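PDB 3CYM: uncharacterized protein BAD_0989 from Bifidobacterium adolescentis ATCC 15703, which is uncharacterised but, as a ribonuclease D-like protein with an exonuclease domain and HRDC-type domains, probably trims nucleic acids from their 3' ends. Local coordinates for residues 372-377 and 382-387. Numbering follows the deposited sequence. Where two conformers were deposited one is given.
Sequences AVSQIA and TPVEIV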
loop_
_atom_site.group_PDB
_atom_site.type_symbol
_atom_site.label_atom_id
_atom_site.label_comp_id
_atom_site.label_asym_id
_atom_site.label_seq_id
_atom_site.Cartn_x
_atom_site.Cartn_y
_atom_site.Cartn_z
ATOM N N ALA A 372 -24.441 17.423 2.552
ATOM C CA ALA A 372 -24.708 17.633 1.136
ATOM C C ALA A 372 -24.024 16.541 0.309
ATOM O O ALA A 372 -24.620 15.982 -0.617
ATOM C CB ALA A 372 -24.246 19.019 0.714
ATOM N N VAL A 373 -22.789 16.218 0.680
ATOM C CA VAL A 373 -22.033 15.159 0.024
ATOM C C VAL A 373 -22.637 13.774 0.341
ATOM O O VAL A 373 -22.727 12.926 -0.548
ATOM C CB VAL A 373 -20.521 15.273 0.344
ATOM C CG1 VAL A 373 -19.738 14.110 -0.220
ATOM C CG2 VAL A 373 -19.973 16.577 -0.228
ATOM N N SER A 374 -23.097 13.579 1.581
ATOM C CA SER A 374 -23.805 12.344 1.977
ATOM C C SER A 374 -25.109 12.134 1.213
ATOM O O SER A 374 -25.448 11.008 0.842
ATOM C CB SER A 374 -24.094 12.314 3.482
ATOM O OG SER A 374 -22.894 12.254 4.232
ATOM N N GLN A 375 -25.835 13.222 0.977
ATOM C CA GLN A 375 -27.068 13.154 0.211
ATOM C C GLN A 375 -26.800 12.681 -1.226
ATOM O O GLN A 375 -27.546 11.856 -1.757
ATOM C CB GLN A 375 -27.801 14.496 0.241
ATOM C CG GLN A 375 -29.235 14.432 -0.279
ATOM C CD GLN A 375 -30.065 13.373 0.424
ATOM O OE1 GLN A 375 -30.344 13.485 1.614
ATOM N NE2 GLN A 375 -30.464 12.336 -0.314
ATOM N N ILE A 376 -25.715 13.174 -1.826
ATOM C CA ILE A 376 -25.318 12.782 -3.188
ATOM C C ILE A 376 -24.880 11.310 -3.231
ATOM O O ILE A 376 -25.214 10.579 -4.166
ATOM C CB ILE A 376 -24.213 13.721 -3.752
ATOM C CG1 ILE A 376 -24.760 15.154 -3.904
ATOM C CG2 ILE A 376 -23.691 13.197 -5.084
ATOM C CD1 ILE A 376 -23.741 16.225 -4.281
ATOM N N ALA A 377 -24.158 10.895 -2.191
ATOM C CA ALA A 377 -23.748 9.516 -1.983
ATOM C C ALA A 377 -24.937 8.557 -2.024
ATOM O O ALA A 377 -24.891 7.563 -2.735
ATOM C CB ALA A 377 -23.019 9.391 -0.668
ATOM N N THR A 382 -23.206 5.532 -4.084
ATOM C CA THR A 382 -21.756 5.508 -4.114
ATOM C C THR A 382 -21.329 5.801 -2.673
ATOM O O THR A 382 -21.929 6.657 -2.039
ATOM C CB THR A 382 -21.234 6.619 -5.051
ATOM O OG1 THR A 382 -21.992 6.626 -6.268
ATOM C CG2 THR A 382 -19.764 6.430 -5.386
ATOM N N PRO A 383 -20.348 5.048 -2.122
ATOM C CA PRO A 383 -19.834 5.375 -0.790
ATOM C C PRO A 383 -19.362 6.827 -0.708
ATOM O O PRO A 383 -18.739 7.329 -1.648
ATOM C CB PRO A 383 -18.661 4.407 -0.614
ATOM C CG PRO A 383 -18.996 3.259 -1.481
ATOM C CD PRO A 383 -19.702 3.846 -2.664
ATOM N N VAL A 384 -19.690 7.491 0.399
ATOM C CA VAL A 384 -19.432 8.930 0.565
ATOM C C VAL A 384 -17.942 9.302 0.420
ATOM O O VAL A 384 -17.608 10.348 -0.135
ATOM C CB VAL A 384 -20.101 9.477 1.870
ATOM C CG1 VAL A 384 -19.552 8.794 3.111
ATOM C CG2 VAL A 384 -19.966 10.991 1.974
ATOM N N GLU A 385 -17.063 8.402 0.861
ATOM C CA GLU A 385 -15.624 8.631 0.749
ATOM C C GLU A 385 -15.127 8.485 -0.684
ATOM O O GLU A 385 -14.091 9.042 -1.021
ATOM C CB GLU A 385 -14.820 7.749 1.721
ATOM C CG GLU A 385 -14.618 6.283 1.321
ATOM C CD GLU A 385 -13.797 5.502 2.356
ATOM O OE1 GLU A 385 -13.346 6.108 3.349
ATOM O OE2 GLU A 385 -13.605 4.280 2.177
ATOM N N ILE A 386 -15.884 7.764 -1.514
ATOM C CA ILE A 386 -15.561 7.554 -2.938
ATOM C C ILE A 386 -16.062 8.723 -3.814
ATOM O O ILE A 386 -15.376 9.134 -4.760
ATOM C CB ILE A 386 -16.085 6.156 -3.421
ATOM C CG1 ILE A 386 -15.271 5.034 -2.767
ATOM C CG2 ILE A 386 -16.054 5.990 -4.948
ATOM C CD1 ILE A 386 -13.783 4.945 -3.215
ATOM N N VAL A 387 -17.240 9.260 -3.474
ATOM C CA VAL A 387 -17.826 10.448 -4.130
ATOM C C VAL A 387 -16.815 11.603 -4.223
ATOM O O VAL A 387 -16.647 12.211 -5.284
ATOM C CB VAL A 387 -19.124 10.918 -3.393
ATOM C CG1 VAL A 387 -19.637 12.219 -3.961
ATOM C CG2 VAL A 387 -20.209 9.871 -3.499
#
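The tight turn between the end of helix 360-380 and the short helix 384-387 brings A377 against V384 and V387, within the C-terminal HRDC-like domain. Helix 360-380 ends three residues beyond A377, and the chain then turns into the short helix; the turn is tied by one backbone bond, from T382 N to A377 O (3.0 Å). It is fairly straight, 162° at the hydrogen, and the N-H arrives in the plane of the carbonyl. The threonine side chain turns to another partner, its OG1 bonding to T380 OG1, which also bonds to I376 O.

Next to the turn the small methyl of A377 lets the two backbones come close. Its CB lies 3.8 Å from V384 CA, and V387 CG2 rests on the backbone of the same alanine, 3.9 Å from A377 CA. One helical turn back, V373 reaches across with CG1, which is anti to its backbone N (chi1 175°). That methyl meets V384 CG2 at 3.8 Å, the two valines crossing nearly at right angles, whereas V373 and V387 run past one another in opposite senses, CG1 to CG1 at 4.2 Å. I376 adds a looser touch through CG2 on V387 CG1 (4.3 Å). At the border of the patch, S374 OG lies 3.9 Å from V384 CG2, while its hydrogen bond goes to R370 O inside its own helix.

P383 occupies the N-cap position, and its O accepts from both I386 N and V387 N, the bonds of the first turn of the short helix. V424 of helix 418-433 packs on both I376 and V387, and V428 on V373, continuing the apolar cluster. Such a tight helical corner, closed by alanine and valines, fits the compact all-helical bundle of HRDC-like domains.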